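Long-range contact in GTPase HflX (Sulfolobus solfataricus P2, PDB 2QTF), which binds and hydrolyses GTP and associates with the 50S ribosomal subunit, perhaps acting in protein synthesis or ribosome biogenesis: residues S190-L202 with K217-V231. Sequence-based numbering, arbitrary orientation.
Sequences SGKTSLFNSLTGL and KRYAIPINNRKIMLV. With SO4 (sulfate ion), chain F; ACT (acetate ion), chain H.
Phe196, on the helix that follows the P-loop of this GTPase domain, packs against Tyr219 and Leu230 of the beta hairpin 218-231 and against Lys217 just before it. The hairpin forms one margin of the six-stranded sheet, and the axis of helix 192-200 passes 9.9 Å from that of its inner strand, 226-231, running roughly antiparallel to it at 155°. With CG anti to the backbone N (chi1 -169°), the Phe196 ring reaches the strands: Leu230 O lies at the ring's edge, near its plane, 3.7 Å from Phe196 CE1, CZ meets Tyr219 CB, and Lys217 crosses the ring obliquely, its CD 3.4 Å from Phe196 CE2. Without the ring, as with an alanine here, helix and hairpin would probably be left with a gap between them, and the aliphatic part of Lys217 would lose its support.

Hydrogen bonds mark both ends of the helix. At the start, a sulfate accepts from the amides of Gly191, Lys192 and Thr193 and from Lys192 NZ, 2.9 Å from its O3, consistent with the inferred GTP phosphate site. At the far end Thr200 OG1 donates to Phe196 O, from above the carbonyl plane, and accepts from Leu202 N in an ST turn (161° at the hydrogen).

The other apolar contacts lie nearer the helix end. Leu199 CB and Leu230 CD1 are tightly packed at 3.4 Å, Leu199 CB also faces Ile221 CD1 at 4.4 Å, and Leu202 sets CD1 over one face of the Tyr219 ring, offset toward the rim. The Thr200 methyl is left for the hairpin: CG2 stands 3.5 Å from Tyr219 CD2 and 3.8 Å from Leu230 CD1.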
ATOM      1  N   SER A 190       3.024  -5.239   7.314  1.00 23.18           N
ATOM      2  CA  SER A 190       2.795  -5.310   8.804  1.00 23.33           C
ATOM      3  C   SER A 190       1.591  -6.278   9.080  1.00 23.06           C
ATOM      4  O   SER A 190       1.304  -6.659  10.224  1.00 23.93           O
ATOM      5  CB  SER A 190       2.533  -3.910   9.305  1.00 20.55           C
ATOM      6  OG  SER A 190       1.347  -3.401   8.645  1.00 24.31           O
ATOM      7  N   GLY A 191       0.920  -6.691   8.014  1.00 23.81           N
ATOM      8  CA  GLY A 191      -0.296  -7.568   8.161  1.00 24.54           C
ATOM      9  C   GLY A 191      -1.619  -6.826   8.054  1.00 24.95           C
ATOM     10  O   GLY A 191      -2.690  -7.349   8.455  1.00 25.10           O
ATOM     11  N   LYS A 192      -1.613  -5.664   7.423  1.00 21.94           N
ATOM     12  CA  LYS A 192      -2.891  -4.946   7.272  1.00 22.68           C
ATOM     13  C   LYS A 192      -3.995  -5.672   6.467  1.00 23.63           C
ATOM     14  O   LYS A 192      -5.141  -5.596   6.850  1.00 22.54           O
ATOM     15  CB  LYS A 192      -2.691  -3.576   6.549  1.00 23.67           C
ATOM     16  CG  LYS A 192      -1.886  -2.530   7.365  1.00 19.61           C
ATOM     17  CD  LYS A 192      -1.812  -1.167   6.546  1.00 23.28           C
ATOM     18  CE  LYS A 192      -1.352  -1.364   5.098  1.00 24.71           C
ATOM     19  NZ  LYS A 192       0.054  -1.827   4.884  1.00 22.59           N
ATOM     20  N   THR A 193      -3.655  -6.294   5.312  1.00 22.55           N
ATOM     21  CA  THR A 193      -4.661  -7.037   4.521  1.00 24.25           C
ATOM     22  C   THR A 193      -5.135  -8.247   5.341  1.00 20.98           C
ATOM     23  O   THR A 193      -6.341  -8.489   5.401  1.00 21.77           O
ATOM     24  CB  THR A 193      -4.002  -7.496   3.205  1.00 24.91           C
ATOM     25  OG1 THR A 193      -3.597  -6.328   2.544  1.00 26.15           O
ATOM     26  CG2 THR A 193      -4.942  -8.319   2.317  1.00 28.93           C
ATOM     27  N   SER A 194      -4.213  -8.911   6.059  1.00 22.24           N
ATOM     28  CA  SER A 194      -4.589 -10.117   6.831  1.00 22.14           C
ATOM     29  C   SER A 194      -5.508  -9.687   7.935  1.00 22.37           C
ATOM     30  O   SER A 194      -6.482 -10.397   8.198  1.00 22.96           O
ATOM     31  CB  SER A 194      -3.429 -10.921   7.428  1.00 23.70           C
ATOM     32  OG  SER A 194      -2.726 -10.078   8.292  1.00 36.68           O
ATOM     33  N   LEU A 195      -5.265  -8.553   8.564  1.00 20.58           N
ATOM     34  CA  LEU A 195      -6.180  -8.054   9.635  1.00 21.87           C
ATOM     35  C   LEU A 195      -7.594  -7.669   9.089  1.00 21.08           C
ATOM     36  O   LEU A 195      -8.652  -8.060   9.616  1.00 22.88           O
ATOM     37  CB  LEU A 195      -5.564  -6.830  10.253  1.00 21.82           C
ATOM     38  CG  LEU A 195      -6.414  -6.215  11.392  1.00 28.37           C
ATOM     39  CD1 LEU A 195      -6.507  -7.356  12.397  1.00 34.65           C
ATOM     40  CD2 LEU A 195      -5.589  -5.128  12.074  1.00 30.03           C
ATOM     41  N   PHE A 196      -7.597  -6.951   7.984  1.00 20.83           N
ATOM     42  CA  PHE A 196      -8.866  -6.603   7.289  1.00 22.52           C
ATOM     43  C   PHE A 196      -9.665  -7.860   6.914  1.00 24.00           C
ATOM     44  O   PHE A 196     -10.880  -7.981   7.184  1.00 23.91           O
ATOM     45  CB  PHE A 196      -8.540  -5.841   5.999  1.00 21.31           C
ATOM     46  CG  PHE A 196      -9.756  -5.226   5.359  1.00 23.78           C
ATOM     47  CD1 PHE A 196     -10.125  -3.957   5.705  1.00 21.90           C
ATOM     48  CD2 PHE A 196     -10.470  -5.893   4.323  1.00 29.17           C
ATOM     49  CE1 PHE A 196     -11.223  -3.318   5.128  1.00 22.26           C
ATOM     50  CE2 PHE A 196     -11.609  -5.228   3.736  1.00 30.09           C
ATOM     51  CZ  PHE A 196     -11.947  -3.928   4.215  1.00 24.57           C
ATOM     52  N   ASN A 197      -8.977  -8.809   6.290  1.00 24.61           N
ATOM     53  CA  ASN A 197      -9.647 -10.003   5.869  1.00 25.44           C
ATOM     54  C   ASN A 197     -10.156 -10.773   7.009  1.00 26.22           C
ATOM     55  O   ASN A 197     -11.259 -11.402   6.949  1.00 25.98           O
ATOM     56  CB  ASN A 197      -8.709 -10.893   5.033  1.00 26.26           C
ATOM     57  CG  ASN A 197      -8.523 -10.366   3.672  1.00 28.41           C
ATOM     58  OD1 ASN A 197      -9.199  -9.405   3.278  1.00 28.73           O
ATOM     59  ND2 ASN A 197      -7.598 -10.965   2.921  1.00 27.36           N
ATOM     60  N   SER A 198      -9.382 -10.780   8.089  1.00 26.35           N
ATOM     61  CA  SER A 198      -9.824 -11.525   9.273  1.00 29.59           C
ATOM     62  C   SER A 198     -11.151 -10.969   9.889  1.00 31.03           C
ATOM     63  O   SER A 198     -12.131 -11.754  10.217  1.00 29.77           O
ATOM     64  CB  SER A 198      -8.714 -11.527  10.311  1.00 30.93           C
ATOM     65  OG  SER A 198      -9.249 -12.099  11.450  1.00 35.69           O
ATOM     66  N   LEU A 199     -11.209  -9.645  10.027  1.00 28.73           N
ATOM     67  CA  LEU A 199     -12.401  -8.949  10.554  1.00 31.18           C
ATOM     68  C   LEU A 199     -13.630  -9.026   9.570  1.00 32.89           C
ATOM     69  O   LEU A 199     -14.791  -9.155   9.997  1.00 34.30           O
ATOM     70  CB  LEU A 199     -12.079  -7.475  10.805  1.00 29.85           C
ATOM     71  CG  LEU A 199     -11.068  -7.227  11.908  1.00 31.41           C
ATOM     72  CD1 LEU A 199     -10.452  -5.750  11.950  1.00 33.34           C
ATOM     73  CD2 LEU A 199     -11.745  -7.618  13.313  1.00 32.25           C
ATOM     74  N   THR A 200     -13.372  -8.995   8.281  1.00 31.91           N
ATOM     75  CA  THR A 200     -14.456  -8.922   7.344  1.00 36.05           C
ATOM     76  C   THR A 200     -14.928 -10.313   6.898  1.00 39.71           C
ATOM     77  O   THR A 200     -16.066 -10.489   6.461  1.00 40.41           O
ATOM     78  CB  THR A 200     -14.109  -8.115   6.107  1.00 33.72           C
ATOM     79  OG1 THR A 200     -12.977  -8.724   5.445  1.00 32.97           O
ATOM     80  CG2 THR A 200     -13.841  -6.693   6.487  1.00 33.41           C
ATOM     81  N   GLY A 201     -14.043 -11.282   7.020  1.00 41.39           N
ATOM     82  CA  GLY A 201     -14.340 -12.637   6.650  1.00 43.90           C
ATOM     83  C   GLY A 201     -14.127 -12.748   5.169  1.00 44.49           C
ATOM     84  O   GLY A 201     -14.430 -13.768   4.630  1.00 46.28           O
ATOM     85  N   LEU A 202     -13.584 -11.731   4.513  1.00 43.91           N
ATOM     86  CA  LEU A 202     -13.287 -11.806   3.076  1.00 44.97           C
ATOM     87  C   LEU A 202     -12.122 -12.717   2.726  1.00 45.93           C
ATOM     88  O   LEU A 202     -11.070 -12.615   3.373  1.00 46.94           O
ATOM     89  CB  LEU A 202     -13.023 -10.405   2.504  1.00 45.18           C
ATOM     90  CG  LEU A 202     -14.171  -9.362   2.544  1.00 44.97           C
ATOM     91  CD1 LEU A 202     -13.672  -8.046   1.945  1.00 47.48           C
ATOM     92  CD2 LEU A 202     -15.460  -9.840   1.820  1.00 48.96           C
ATOM     93  N   LYS A 217     -11.311  -0.220  -0.759  1.00 30.27           N
ATOM     94  CA  LYS A 217     -11.919  -1.247   0.080  1.00 33.43           C
ATOM     95  C   LYS A 217     -12.547  -0.683   1.341  1.00 29.11           C
ATOM     96  O   LYS A 217     -11.856  -0.197   2.311  1.00 25.53           O
ATOM     97  CB  LYS A 217     -10.857  -2.361   0.445  1.00 35.00           C
ATOM     98  CG  LYS A 217     -10.958  -3.638  -0.410  1.00 40.55           C
ATOM     99  CD  LYS A 217     -10.598  -4.994   0.453  1.00 42.36           C
ATOM    100  CE  LYS A 217      -9.095  -5.176   0.823  1.00 47.24           C
ATOM    101  NZ  LYS A 217      -8.782  -6.619   1.580  1.00 49.62           N
ATOM    102  N   ARG A 218     -13.887  -0.699   1.340  1.00 27.79           N
ATOM    103  CA  ARG A 218     -14.620  -0.257   2.503  1.00 29.16           C
ATOM    104  C   ARG A 218     -15.713  -1.302   2.772  1.00 31.31           C
ATOM    105  O   ARG A 218     -16.527  -1.621   1.876  1.00 31.88           O
ATOM    106  CB  ARG A 218     -15.253   1.135   2.303  1.00 30.02           C
ATOM    107  CG  ARG A 218     -14.259   2.275   1.852  1.00 30.73           C
ATOM    108  CD  ARG A 218     -15.080   3.511   1.342  1.00 32.68           C
ATOM    109  NE  ARG A 218     -15.780   4.110   2.463  1.00 31.90           N
ATOM    110  CZ  ARG A 218     -15.201   4.856   3.386  1.00 38.60           C
ATOM    111  NH1 ARG A 218     -13.896   5.133   3.330  1.00 39.19           N
ATOM    112  NH2 ARG A 218     -15.932   5.338   4.382  1.00 41.14           N
ATOM    113  N   TYR A 219     -15.803  -1.802   3.996  1.00 28.99           N
ATOM    114  CA  TYR A 219     -16.680  -2.924   4.166  1.00 29.01           C
ATOM    115  C   TYR A 219     -17.299  -2.854   5.550  1.00 28.06           C
ATOM    116  O   TYR A 219     -16.564  -2.781   6.545  1.00 26.00           O
ATOM    117  CB  TYR A 219     -15.812  -4.221   4.069  1.00 30.26           C
ATOM    118  CG  TYR A 219     -16.625  -5.464   3.932  1.00 32.39           C
ATOM    119  CD1 TYR A 219     -17.065  -5.899   2.670  1.00 36.63           C
ATOM    120  CD2 TYR A 219     -16.958  -6.228   5.046  1.00 30.91           C
ATOM    121  CE1 TYR A 219     -17.857  -7.087   2.530  1.00 38.75           C
ATOM    122  CE2 TYR A 219     -17.746  -7.446   4.905  1.00 34.61           C
ATOM    123  CZ  TYR A 219     -18.148  -7.849   3.647  1.00 34.48           C
ATOM    124  OH  TYR A 219     -18.861  -8.999   3.496  1.00 37.87           O
ATOM    125  N   ALA A 220     -18.633  -2.887   5.634  1.00 26.44           N
ATOM    126  CA  ALA A 220     -19.277  -2.788   6.924  1.00 26.95           C
ATOM    127  C   ALA A 220     -19.409  -4.188   7.586  1.00 28.53           C
ATOM    128  O   ALA A 220     -19.792  -5.190   6.923  1.00 27.55           O
ATOM    129  CB  ALA A 220     -20.678  -2.167   6.856  1.00 28.43           C
ATOM    130  N   ILE A 221     -19.188  -4.206   8.892  1.00 26.77           N
ATOM    131  CA  ILE A 221     -19.428  -5.409   9.651  1.00 28.32           C
ATOM    132  C   ILE A 221     -20.234  -5.135  10.910  1.00 26.43           C
ATOM    133  O   ILE A 221     -20.125  -4.037  11.528  1.00 26.26           O
ATOM    134  CB  ILE A 221     -18.119  -6.179  10.091  1.00 29.42           C
ATOM    135  CG1 ILE A 221     -17.227  -5.285  10.892  1.00 29.64           C
ATOM    136  CG2 ILE A 221     -17.278  -6.625   8.835  1.00 31.73           C
ATOM    137  CD1 ILE A 221     -16.170  -6.096  11.627  1.00 35.36           C
ATOM    138  N   PRO A 222     -21.026  -6.149  11.315  1.00 25.32           N
ATOM    139  CA  PRO A 222     -21.778  -6.078  12.566  1.00 23.69           C
ATOM    140  C   PRO A 222     -20.898  -6.575  13.712  1.00 24.97           C
ATOM    141  O   PRO A 222     -20.194  -7.583  13.518  1.00 21.06           O
ATOM    142  CB  PRO A 222     -22.934  -7.061  12.281  1.00 25.02           C
ATOM    143  CG  PRO A 222     -22.360  -8.151  11.367  1.00 27.81           C
ATOM    144  CD  PRO A 222     -21.317  -7.375  10.513  1.00 26.41           C
ATOM    145  N   ILE A 223     -20.820  -5.875  14.824  1.00 23.03           N
ATOM    146  CA  ILE A 223     -20.211  -6.439  15.997  1.00 26.06           C
ATOM    147  C   ILE A 223     -21.220  -6.209  17.122  1.00 24.83           C
ATOM    148  O   ILE A 223     -21.642  -5.115  17.327  1.00 24.21           O
ATOM    149  CB  ILE A 223     -18.839  -5.817  16.366  1.00 26.07           C
ATOM    150  CG1 ILE A 223     -17.845  -6.059  15.215  1.00 26.05           C
ATOM    151  CG2 ILE A 223     -18.303  -6.505  17.653  1.00 23.73           C
ATOM    152  CD1 ILE A 223     -16.330  -5.316  15.435  1.00 30.11           C
ATOM    153  N   ASN A 224     -21.702  -7.285  17.749  1.00 25.04           N
ATOM    154  CA  ASN A 224     -22.838  -7.171  18.652  1.00 23.74           C
ATOM    155  C   ASN A 224     -24.004  -6.476  17.966  1.00 23.00           C
ATOM    156  O   ASN A 224     -24.423  -6.918  16.934  1.00 24.09           O
ATOM    157  CB  ASN A 224     -22.415  -6.502  19.979  1.00 24.17           C
ATOM    158  CG  ASN A 224     -21.306  -7.293  20.679  1.00 26.96           C
ATOM    159  OD1 ASN A 224     -21.307  -8.566  20.615  1.00 25.40           O
ATOM    160  ND2 ASN A 224     -20.256  -6.580  21.184  1.00 23.63           N
ATOM    161  N   ASN A 225     -24.440  -5.367  18.482  1.00 23.40           N
ATOM    162  CA  ASN A 225     -25.563  -4.655  17.888  1.00 27.76           C
ATOM    163  C   ASN A 225     -25.093  -3.409  17.124  1.00 28.93           C
ATOM    164  O   ASN A 225     -25.883  -2.512  16.935  1.00 29.97           O
ATOM    165  CB  ASN A 225     -26.501  -4.216  19.021  1.00 26.29           C
ATOM    166  CG  ASN A 225     -25.792  -3.356  20.070  1.00 32.16           C
ATOM    167  OD1 ASN A 225     -24.558  -3.396  20.233  1.00 34.86           O
ATOM    168  ND2 ASN A 225     -26.583  -2.567  20.814  1.00 29.41           N
ATOM    169  N   ARG A 226     -23.830  -3.318  16.739  1.00 27.65           N
ATOM    170  CA  ARG A 226     -23.358  -2.097  16.061  1.00 29.24           C
ATOM    171  C   ARG A 226     -22.801  -2.439  14.730  1.00 30.34           C
ATOM    172  O   ARG A 226     -22.171  -3.506  14.556  1.00 28.61           O
ATOM    173  CB  ARG A 226     -22.279  -1.393  16.855  1.00 28.82           C
ATOM    174  CG  ARG A 226     -22.865  -0.717  18.043  1.00 34.08           C
ATOM    175  CD  ARG A 226     -21.805   0.101  18.729  1.00 39.08           C
ATOM    176  NE  ARG A 226     -22.258   0.392  20.089  1.00 42.73           N
ATOM    177  CZ  ARG A 226     -22.920   1.481  20.420  1.00 47.11           C
ATOM    178  NH1 ARG A 226     -23.178   2.391  19.486  1.00 52.50           N
ATOM    179  NH2 ARG A 226     -23.304   1.668  21.676  1.00 52.67           N
ATOM    180  N   LYS A 227     -23.004  -1.536  13.779  1.00 30.60           N
ATOM    181  CA  LYS A 227     -22.480  -1.728  12.441  1.00 30.10           C
ATOM    182  C   LYS A 227     -21.257  -0.788  12.346  1.00 31.00           C
ATOM    183  O   LYS A 227     -21.368   0.357  12.794  1.00 29.97           O
ATOM    184  CB  LYS A 227     -23.627  -1.431  11.458  1.00 31.72           C
ATOM    185  CG  LYS A 227     -23.268  -1.418  10.008  1.00 34.36           C
ATOM    186  CD  LYS A 227     -24.550  -1.387   9.049  1.00 35.07           C
ATOM    187  CE  LYS A 227     -24.088  -1.249   7.539  1.00 36.58           C
ATOM    188  NZ  LYS A 227     -25.222  -0.938   6.578  1.00 39.20           N
ATOM    189  N   ILE A 228     -20.083  -1.286  11.872  1.00 28.16           N
ATOM    190  CA  ILE A 228     -18.816  -0.524  11.802  1.00 28.17           C
ATOM    191  C   ILE A 228     -18.258  -0.621  10.406  1.00 25.95           C
ATOM    192  O   ILE A 228     -18.262  -1.726   9.847  1.00 25.19           O
ATOM    193  CB  ILE A 228     -17.751  -1.068  12.809  1.00 28.97           C
ATOM    194  CG1 ILE A 228     -18.320  -0.919  14.229  1.00 33.51           C
ATOM    195  CG2 ILE A 228     -16.399  -0.362  12.696  1.00 28.80           C
ATOM    196  CD1 ILE A 228     -18.247  -2.158  15.104  1.00 34.44           C
ATOM    197  N   MET A 229     -17.854   0.517   9.850  1.00 23.44           N
ATOM    198  CA  MET A 229     -17.250   0.591   8.488  1.00 24.27           C
ATOM    199  C   MET A 229     -15.700   0.425   8.618  1.00 22.25           C
ATOM    200  O   MET A 229     -15.019   1.274   9.214  1.00 23.43           O
ATOM    201  CB  MET A 229     -17.592   1.937   7.802  1.00 23.86           C
ATOM    202  CG  MET A 229     -17.027   2.015   6.313  1.00 25.80           C
ATOM    203  SD  MET A 229     -17.630   0.671   5.315  1.00 34.74           S
ATOM    204  CE  MET A 229     -19.288   1.083   4.843  1.00 37.39           C
ATOM    205  N   LEU A 230     -15.179  -0.682   8.125  1.00 21.88           N
ATOM    206  CA  LEU A 230     -13.736  -0.835   8.109  1.00 23.02           C
ATOM    207  C   LEU A 230     -13.195  -0.358   6.783  1.00 22.46           C
ATOM    208  O   LEU A 230     -13.784  -0.682   5.730  1.00 23.73           O
ATOM    209  CB  LEU A 230     -13.281  -2.248   8.308  1.00 22.91           C
ATOM    210  CG  LEU A 230     -13.665  -2.982   9.586  1.00 32.49           C
ATOM    211  CD1 LEU A 230     -13.111  -4.481   9.443  1.00 32.19           C
ATOM    212  CD2 LEU A 230     -13.049  -2.291  10.811  1.00 35.65           C
ATOM    213  N   VAL A 231     -12.076   0.398   6.842  1.00 22.09           N
ATOM    214  CA  VAL A 231     -11.600   1.091   5.658  1.00 20.78           C
ATOM    215  C   VAL A 231     -10.099   0.668   5.419  1.00 20.20           C
ATOM    216  O   VAL A 231      -9.270   0.775   6.305  1.00 19.24           O
ATOM    217  CB  VAL A 231     -11.760   2.608   5.808  1.00 25.22           C
ATOM    218  CG1 VAL A 231     -11.023   3.388   4.673  1.00 24.37           C
ATOM    219  CG2 VAL A 231     -13.281   3.108   5.944  1.00 22.28           C
TER
HETATM  220  S   SO4 F 501       0.271  -5.509   4.449  1.00 29.58           S
HETATM  221  O1  SO4 F 501      -1.093  -5.615   3.969  1.00 30.15           O
HETATM  222  O2  SO4 F 501       0.703  -6.702   5.149  1.00 30.18           O
HETATM  223  O3  SO4 F 501       0.464  -4.606   5.574  1.00 21.68           O
HETATM  224  O4  SO4 F 501       1.213  -5.234   3.336  1.00 24.53           O
HETATM  225  C   ACT H 601       0.351  -1.174   1.223  1.00 44.00           C
HETATM  226  O   ACT H 601      -0.829  -0.599   1.239  1.00 42.26           O
HETATM  227  OXT ACT H 601       1.147  -1.117   2.243  1.00 41.50           O
HETATM  228  CH3 ACT H 601       0.791  -1.882  -0.065  1.00 41.63           C